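Local structure of periplasmic His/Glu/Gln/Arg/opine family-binding protein (Silicibacter pomeroyi, 3I6V) at residues Asn51-Ile56 against Ala110-Thr115; Tyr96-Asp101 against Met168-Asp173. The protein binds lysine in the cleft between its two lobes, and probably serves as the periplasmic receptor that delivers amino acids to an ABC transporter. One frame throughout, in Å; residues are numbered along the deposited sequence.

Interaction 1 of 2, residues Asn51-Ile56 against Ala110-Thr115; sequences NDWDSI and AAQTAT. With LYS (lysine), chain B.
The carbonyl oxygen of A114 is gripped by two donors, the indole NE1 of W53 and the guanidinium NH2 of R78. W53 NE1 lies 3.0 Å from A114 O, with an N-H...O angle of 149°; the oxygen sits close to the plane of the indole, while the donor stands well above the carbonyl plane of A114. The CB of W53 already points at 110-115, and CG stands anti to the backbone N (chi1 -179°). The A114 methyl packs beside the same edge, its CB 3.7 Å from W53 NE1.

Bound lysine and Q112 share one face of the indole. The ligand CE packs 3.7 Å from W53 CZ3, while the amide of Q112 lies across the pyrrole end, NE2 3.5 Å from W53 CG, the two planes 35° apart. I56 CG2 lies over the opposite face, offset toward the rim. Q112 OE1 accepts a hydrogen bond from the ligand NZ at 2.7 Å, and its NE2 donates to E12 OE2 and A132 O, so both ends of the amide are satisfied and its rotation is fixed. E12 also binds the lysine, which makes it a link between ligand and amide. T115 OG1 bonds to Q112 O at 2.7 Å and caps the following helix at A118 N.

The contact bridges the two lobes of a type 2 periplasmic binding protein, consistent with a closed, ligand-bound state: the loop between strand 46-50 and helix 56-61 on one side meets the turn joining strand 108-112 to helix 116-123 on the other.

Interaction 2 of 2, residues Tyr96-Asp101 against Met168-Asp173; sequences YVATSD and MFVGDD
A first torsion of 61° sets M168 CG between its backbone N and carbonyl carbon, and bends at chi2 and chi3 carry SD and CE onto residues 99-101: M168 CE comes 3.3 Å from T99 O and M168 SD 3.2 Å from D101 OD2. Strands 96-98 and 168-170 form an antiparallel pair in the mixed sheet of one lobe. A98 and M168 are a hydrogen-bonded pair, with A98 N to M168 O and M168 N to A98 O both 2.9 Å. V97 and F169 form the adjacent non-hydrogen-bonded pair, where V97 CG2 touches F169 CD2 at 3.5 Å; L156 of helix 153-162 touches both side chains, and R153 makes a cation-pi contact with the F169 ring. On the other face, V170 CG2 fits between the CB atoms of Y96 and A98, while CG1 meets S100 O.

Toward Y96 the ladder changes character. V170 N still donates to Y96 O, nearly straight at 168°, but the return bond is replaced by a water. The water accepts from Y96 N at 2.8 Å, donates to V170 O at 2.7 Å, and reaches past the corner at G171 to D172 O through a weak bond.

How the interactions relate
Along the chain the segments alternate: 51-56 of interaction 1, 96-101 of interaction 2, then 110-115 and finally 168-173. Their centres lie 22 Å apart and their nearest atoms about 7 Å, without touching. Both reach the same mixed sheet, in which strands 93-98 and 108-112 follow each other in sequence but flank strand 148-152, antiparallel to the first and parallel to the second. Interaction 1 sits at the ligand cleft and joins the lobes, whereas interaction 2 stays within one lobe, with the F169 side chain about 14 Å from the lysine. One sheet thus carries both a strand end that meets the ligand and a remote strand pair within the lobe.

Interaction 1 of 2, residues Asn51-Ile56 against Ala110-Thr115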
ATOM      1  N   ASN A  51      -1.415   7.193  10.874  1.00 24.56           N
ATOM      2  CA  ASN A  51      -0.782   8.425  10.431  1.00 24.65           C
ATOM      3  C   ASN A  51      -1.133   8.659   8.970  1.00 25.36           C
ATOM      4  O   ASN A  51      -1.175   7.694   8.214  1.00 26.15           O
ATOM      5  CB  ASN A  51       0.763   8.333  10.598  1.00 25.31           C
ATOM      6  CG  ASN A  51       1.432   9.683  10.525  1.00 23.05           C
ATOM      7  OD1 ASN A  51       1.732  10.277  11.548  1.00 25.73           O
ATOM      8  ND2 ASN A  51       1.635  10.195   9.328  1.00 23.44           N
ATOM      9  N   ASP A  52      -1.366   9.913   8.561  1.00 24.89           N
ATOM     10  CA  ASP A  52      -1.702  10.177   7.163  1.00 25.40           C
ATOM     11  C   ASP A  52      -0.487   9.789   6.285  1.00 24.37           C
ATOM     12  O   ASP A  52       0.685   9.891   6.710  1.00 21.81           O
ATOM     13  CB  ASP A  52      -2.039  11.671   6.911  1.00 26.61           C
ATOM     14  CG  ASP A  52      -3.332  12.142   7.642  1.00 30.06           C
ATOM     15  OD1 ASP A  52      -3.489  13.359   7.808  1.00 37.38           O
ATOM     16  OD2 ASP A  52      -4.169  11.314   8.052  1.00 34.27           O
ATOM     17  N   TRP A  53      -0.801   9.377   5.067  1.00 23.67           N
ATOM     18  CA  TRP A  53       0.203   8.957   4.091  1.00 23.81           C
ATOM     19  C   TRP A  53       1.235  10.040   3.793  1.00 24.58           C
ATOM     20  O   TRP A  53       2.434   9.756   3.801  1.00 23.28           O
ATOM     21  CB  TRP A  53      -0.476   8.476   2.808  1.00 23.45           C
ATOM     22  CG  TRP A  53       0.529   8.012   1.786  1.00 24.45           C
ATOM     23  CD1 TRP A  53       1.023   8.744   0.744  1.00 24.66           C
ATOM     24  CD2 TRP A  53       1.222   6.755   1.767  1.00 22.99           C
ATOM     25  NE1 TRP A  53       1.952   8.004   0.045  1.00 24.48           N
ATOM     26  CE2 TRP A  53       2.088   6.777   0.650  1.00 24.68           C
ATOM     27  CE3 TRP A  53       1.159   5.588   2.566  1.00 24.68           C
ATOM     28  CZ2 TRP A  53       2.899   5.685   0.306  1.00 21.69           C
ATOM     29  CZ3 TRP A  53       1.962   4.495   2.225  1.00 22.35           C
ATOM     30  CH2 TRP A  53       2.815   4.548   1.102  1.00 19.92           C
ATOM     31  N   ASP A  54       0.784  11.285   3.584  1.00 25.65           N
ATOM     32  CA  ASP A  54       1.677  12.410   3.228  1.00 28.01           C
ATOM     33  C   ASP A  54       2.852  12.574   4.182  1.00 27.49           C
ATOM     34  O   ASP A  54       3.976  12.910   3.768  1.00 28.91           O
ATOM     35  CB  ASP A  54       0.910  13.746   3.181  1.00 30.11           C
ATOM     36  CG  ASP A  54      -0.151  13.781   2.075  1.00 37.00           C
ATOM     37  OD1 ASP A  54      -0.229  12.804   1.298  1.00 41.65           O
ATOM     38  OD2 ASP A  54      -0.931  14.782   1.982  1.00 43.31           O
ATOM     39  N   SER A  55       2.621  12.303   5.455  1.00 24.85           N
ATOM     40  CA  SER A  55       3.665  12.544   6.432  1.00 23.23           C
ATOM     41  C   SER A  55       4.148  11.227   7.102  1.00 22.01           C
ATOM     42  O   SER A  55       4.820  11.287   8.113  1.00 21.98           O
ATOM     43  CB  SER A  55       3.119  13.531   7.501  1.00 22.71           C
ATOM     44  OG  SER A  55       1.985  12.948   8.154  1.00 23.65           O
ATOM     45  N   ILE A  56       3.811  10.055   6.548  1.00 20.68           N
ATOM     46  CA  ILE A  56       4.098   8.785   7.238  1.00 20.40           C
ATOM     47  C   ILE A  56       5.609   8.505   7.339  1.00 20.51           C
ATOM     48  O   ILE A  56       6.075   7.926   8.332  1.00 20.47           O
ATOM     49  CB  ILE A  56       3.301   7.588   6.625  1.00 20.41           C
ATOM     50  CG1 ILE A  56       3.168   6.452   7.634  1.00 21.83           C
ATOM     51  CG2 ILE A  56       3.879   7.158   5.217  1.00 18.91           C
ATOM     52  CD1 ILE A  56       1.981   5.498   7.317  1.00 21.52           C
ATOM     53  N   ALA A 110      -5.514  11.112 -11.937  1.00 26.03           N
ATOM     54  CA  ALA A 110      -5.436  11.234 -10.489  1.00 25.32           C
ATOM     55  C   ALA A 110      -4.485  10.158  -9.930  1.00 23.43           C
ATOM     56  O   ALA A 110      -4.480   9.022 -10.385  1.00 22.04           O
ATOM     57  CB  ALA A 110      -6.831  11.056  -9.854  1.00 24.85           C
ATOM     58  N   ALA A 111      -3.695  10.539  -8.936  1.00 22.62           N
ATOM     59  CA  ALA A 111      -2.872   9.558  -8.204  1.00 21.94           C
ATOM     60  C   ALA A 111      -2.699  10.086  -6.801  1.00 21.66           C
ATOM     61  O   ALA A 111      -2.685  11.311  -6.568  1.00 22.37           O
ATOM     62  CB  ALA A 111      -1.486   9.368  -8.868  1.00 20.77           C
ATOM     63  N   GLN A 112      -2.542   9.177  -5.861  1.00 21.57           N
ATOM     64  CA  GLN A 112      -2.200   9.586  -4.504  1.00 20.89           C
ATOM     65  C   GLN A 112      -0.823  10.235  -4.418  1.00 22.00           C
ATOM     66  O   GLN A 112       0.161   9.751  -5.019  1.00 22.41           O
ATOM     67  CB  GLN A 112      -2.314   8.406  -3.531  1.00 19.79           C
ATOM     68  CG  GLN A 112      -2.006   8.804  -2.058  1.00 19.78           C
ATOM     69  CD  GLN A 112      -2.335   7.710  -1.060  1.00 18.75           C
ATOM     70  OE1 GLN A 112      -2.348   6.541  -1.392  1.00 23.48           O
ATOM     71  NE2 GLN A 112      -2.626   8.098   0.167  1.00 20.48           N
ATOM     72  N   THR A 113      -0.739  11.309  -3.630  1.00 21.78           N
ATOM     73  CA  THR A 113       0.518  12.004  -3.393  1.00 23.96           C
ATOM     74  C   THR A 113       1.586  11.070  -2.819  1.00 22.47           C
ATOM     75  O   THR A 113       1.259  10.147  -2.096  1.00 22.85           O
ATOM     76  CB  THR A 113       0.338  13.171  -2.371  1.00 24.45           C
ATOM     77  OG1 THR A 113      -0.735  14.011  -2.812  1.00 32.76           O
ATOM     78  CG2 THR A 113       1.538  14.008  -2.345  1.00 25.92           C
ATOM     79  N   ALA A 114       2.847  11.333  -3.138  1.00 20.81           N
ATOM     80  CA  ALA A 114       3.976  10.570  -2.571  1.00 20.30           C
ATOM     81  C   ALA A 114       3.903   9.062  -2.833  1.00 19.36           C
ATOM     82  O   ALA A 114       4.219   8.274  -1.942  1.00 18.67           O
ATOM     83  CB  ALA A 114       4.136  10.851  -1.012  1.00 19.57           C
ATOM     84  N   THR A 115       3.480   8.664  -4.037  1.00 18.99           N
ATOM     85  CA  THR A 115       3.454   7.239  -4.384  1.00 19.41           C
ATOM     86  C   THR A 115       4.246   6.981  -5.676  1.00 18.75           C
ATOM     87  O   THR A 115       4.534   7.910  -6.447  1.00 17.94           O
ATOM     88  CB  THR A 115       2.010   6.709  -4.625  1.00 18.97           C
ATOM     89  OG1 THR A 115       1.401   7.444  -5.674  1.00 18.85           O
ATOM     90  CG2 THR A 115       1.141   6.773  -3.316  1.00 18.96           C
TER
HETATM   91  N   LYS B   1       2.636   0.764  -3.233  1.00 19.25           N
HETATM   92  CA  LYS B   1       2.522   2.167  -3.752  1.00 19.15           C
HETATM   93  C   LYS B   1       3.636   3.037  -3.216  1.00 19.85           C
HETATM   94  O   LYS B   1       4.378   2.579  -2.335  1.00 20.69           O
HETATM   95  CB  LYS B   1       1.147   2.774  -3.376  1.00 18.75           C
HETATM   96  CG  LYS B   1       0.931   3.011  -1.881  1.00 17.98           C
HETATM   97  CD  LYS B   1      -0.519   3.552  -1.630  1.00 20.74           C
HETATM   98  CE  LYS B   1      -0.795   3.901  -0.121  1.00 20.73           C
HETATM   99  NZ  LYS B   1      -2.276   4.321   0.066  1.00 20.25           N
HETATM  100  OXT LYS B   1       3.797   4.218  -3.639  1.00 20.47           O

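Interaction 2 of 2, residues Tyr96-Asp101 against Met168-Asp173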
ATOM      1  N   TYR A  96      -4.902   1.483 -14.575  1.00 25.43           N
ATOM      2  CA  TYR A  96      -5.755   2.642 -14.763  1.00 25.88           C
ATOM      3  C   TYR A  96      -7.207   2.228 -14.563  1.00 25.79           C
ATOM      4  O   TYR A  96      -7.625   1.150 -14.991  1.00 25.73           O
ATOM      5  CB  TYR A  96      -5.615   3.258 -16.150  1.00 25.08           C
ATOM      6  CG  TYR A  96      -4.265   3.845 -16.471  1.00 26.32           C
ATOM      7  CD1 TYR A  96      -3.252   3.045 -17.015  1.00 26.84           C
ATOM      8  CD2 TYR A  96      -4.005   5.194 -16.249  1.00 26.01           C
ATOM      9  CE1 TYR A  96      -1.986   3.584 -17.324  1.00 27.59           C
ATOM     10  CE2 TYR A  96      -2.772   5.740 -16.557  1.00 27.02           C
ATOM     11  CZ  TYR A  96      -1.775   4.932 -17.091  1.00 27.21           C
ATOM     12  OH  TYR A  96      -0.573   5.500 -17.378  1.00 30.21           O
ATOM     13  N   VAL A  97      -7.964   3.111 -13.938  1.00 27.46           N
ATOM     14  CA  VAL A  97      -9.415   2.909 -13.786  1.00 27.88           C
ATOM     15  C   VAL A  97     -10.153   4.157 -14.216  1.00 28.33           C
ATOM     16  O   VAL A  97      -9.729   5.268 -13.927  1.00 28.83           O
ATOM     17  CB  VAL A  97      -9.830   2.471 -12.353  1.00 27.97           C
ATOM     18  CG1 VAL A  97     -11.349   2.720 -12.118  1.00 26.57           C
ATOM     19  CG2 VAL A  97      -9.554   1.012 -12.176  1.00 26.61           C
ATOM     20  N   ALA A  98     -11.269   3.957 -14.931  1.00 29.16           N
ATOM     21  CA  ALA A  98     -12.013   5.065 -15.496  1.00 30.29           C
ATOM     22  C   ALA A  98     -13.538   4.791 -15.486  1.00 31.00           C
ATOM     23  O   ALA A  98     -13.982   3.696 -15.125  1.00 31.14           O
ATOM     24  CB  ALA A  98     -11.516   5.326 -16.948  1.00 29.10           C
ATOM     25  N   THR A  99     -14.312   5.782 -15.912  1.00 33.20           N
ATOM     26  CA  THR A  99     -15.782   5.619 -16.056  1.00 35.08           C
ATOM     27  C   THR A  99     -16.217   5.158 -17.472  1.00 36.57           C
ATOM     28  O   THR A  99     -17.369   4.760 -17.668  1.00 36.75           O
ATOM     29  CB  THR A  99     -16.535   6.903 -15.677  1.00 34.43           C
ATOM     30  OG1 THR A  99     -16.136   7.960 -16.555  1.00 35.67           O
ATOM     31  CG2 THR A  99     -16.234   7.328 -14.225  1.00 33.70           C
ATOM     32  N   SER A 100     -15.308   5.208 -18.452  1.00 37.96           N
ATOM     33  CA  SER A 100     -15.589   4.651 -19.795  1.00 39.68           C
ATOM     34  C   SER A 100     -14.354   3.994 -20.398  1.00 40.63           C
ATOM     35  O   SER A 100     -13.227   4.301 -20.011  1.00 40.75           O
ATOM     36  CB  SER A 100     -16.121   5.723 -20.744  1.00 39.35           C
ATOM     37  OG  SER A 100     -15.104   6.657 -21.064  1.00 41.14           O
ATOM     38  N   ASP A 101     -14.570   3.082 -21.339  1.00 41.78           N
ATOM     39  CA  ASP A 101     -13.467   2.377 -21.994  1.00 42.72           C
ATOM     40  C   ASP A 101     -12.548   3.302 -22.799  1.00 42.08           C
ATOM     41  O   ASP A 101     -11.332   3.071 -22.874  1.00 42.13           O
ATOM     42  CB  ASP A 101     -13.988   1.210 -22.831  1.00 44.22           C
ATOM     43  CG  ASP A 101     -14.487   0.047 -21.966  1.00 47.98           C
ATOM     44  OD1 ASP A 101     -15.312  -0.762 -22.450  1.00 51.76           O
ATOM     45  OD2 ASP A 101     -14.055  -0.074 -20.792  1.00 52.87           O
ATOM     46  N   MET A 168     -14.271   0.958 -14.335  1.00 30.46           N
ATOM     47  CA  MET A 168     -13.714  -0.189 -15.032  1.00 30.71           C
ATOM     48  C   MET A 168     -12.199  -0.027 -15.277  1.00 29.71           C
ATOM     49  O   MET A 168     -11.692   1.078 -15.407  1.00 28.82           O
ATOM     50  CB  MET A 168     -14.451  -0.401 -16.370  1.00 31.10           C
ATOM     51  CG  MET A 168     -14.341   0.806 -17.345  1.00 33.84           C
ATOM     52  SD  MET A 168     -15.827   1.008 -18.403  1.00 36.20           S
ATOM     53  CE  MET A 168     -17.001   1.506 -17.144  1.00 38.13           C
ATOM     54  N   PHE A 169     -11.501  -1.147 -15.364  1.00 30.50           N
ATOM     55  CA  PHE A 169     -10.099  -1.120 -15.810  1.00 31.16           C
ATOM     56  C   PHE A 169      -9.972  -0.722 -17.286  1.00 31.93           C
ATOM     57  O   PHE A 169     -10.732  -1.201 -18.136  1.00 30.91           O
ATOM     58  CB  PHE A 169      -9.462  -2.481 -15.588  1.00 31.05           C
ATOM     59  CG  PHE A 169      -9.212  -2.806 -14.133  1.00 30.98           C
ATOM     60  CD1 PHE A 169      -9.877  -3.871 -13.515  1.00 29.01           C
ATOM     61  CD2 PHE A 169      -8.295  -2.043 -13.384  1.00 30.97           C
ATOM     62  CE1 PHE A 169      -9.638  -4.177 -12.153  1.00 29.77           C
ATOM     63  CE2 PHE A 169      -8.039  -2.337 -12.021  1.00 29.54           C
ATOM     64  CZ  PHE A 169      -8.701  -3.418 -11.410  1.00 28.98           C
ATOM     65  N   VAL A 170      -9.022   0.168 -17.575  1.00 32.88           N
ATOM     66  CA  VAL A 170      -8.710   0.571 -18.944  1.00 33.34           C
ATOM     67  C   VAL A 170      -7.182   0.499 -19.158  1.00 34.05           C
ATOM     68  O   VAL A 170      -6.395   0.637 -18.202  1.00 33.20           O
ATOM     69  CB  VAL A 170      -9.264   1.991 -19.246  1.00 33.25           C
ATOM     70  CG1 VAL A 170     -10.783   1.991 -19.160  1.00 33.80           C
ATOM     71  CG2 VAL A 170      -8.726   3.009 -18.263  1.00 33.84           C
ATOM     72  N   GLY A 171      -6.762   0.255 -20.397  1.00 34.65           N
ATOM     73  CA  GLY A 171      -5.327   0.218 -20.721  1.00 34.78           C
ATOM     74  C   GLY A 171      -4.671  -1.048 -20.199  1.00 35.34           C
ATOM     75  O   GLY A 171      -5.328  -2.059 -19.940  1.00 35.51           O
ATOM     76  N   ASP A 172      -3.359  -1.007 -20.042  1.00 35.50           N
ATOM     77  CA  ASP A 172      -2.638  -2.206 -19.633  1.00 36.05           C
ATOM     78  C   ASP A 172      -2.116  -1.993 -18.232  1.00 34.54           C
ATOM     79  O   ASP A 172      -1.858  -0.870 -17.858  1.00 34.32           O
ATOM     80  CB  ASP A 172      -1.461  -2.441 -20.584  1.00 37.43           C
ATOM     81  CG  ASP A 172      -1.908  -2.549 -22.043  1.00 41.00           C
ATOM     82  OD1 ASP A 172      -1.756  -1.550 -22.792  1.00 45.16           O
ATOM     83  OD2 ASP A 172      -2.436  -3.614 -22.421  1.00 43.22           O
ATOM     84  N   ASP A 173      -1.953  -3.073 -17.489  1.00 33.47           N
ATOM     85  CA  ASP A 173      -1.211  -3.082 -16.238  1.00 33.58           C
ATOM     86  C   ASP A 173       0.244  -2.575 -16.419  1.00 33.01           C
ATOM     87  O   ASP A 173       0.834  -2.739 -17.483  1.00 31.28           O
ATOM     88  CB  ASP A 173      -1.180  -4.505 -15.681  1.00 33.82           C
ATOM     89  CG  ASP A 173      -2.561  -5.005 -15.209  1.00 37.36           C
ATOM     90  OD1 ASP A 173      -3.527  -4.197 -15.086  1.00 38.01           O
ATOM     91  OD2 ASP A 173      -2.659  -6.229 -14.949  1.00 39.77           O
TER
HETATM   92  O   HOH W   1      -4.510  -0.431 -16.609  1.00 31.22           O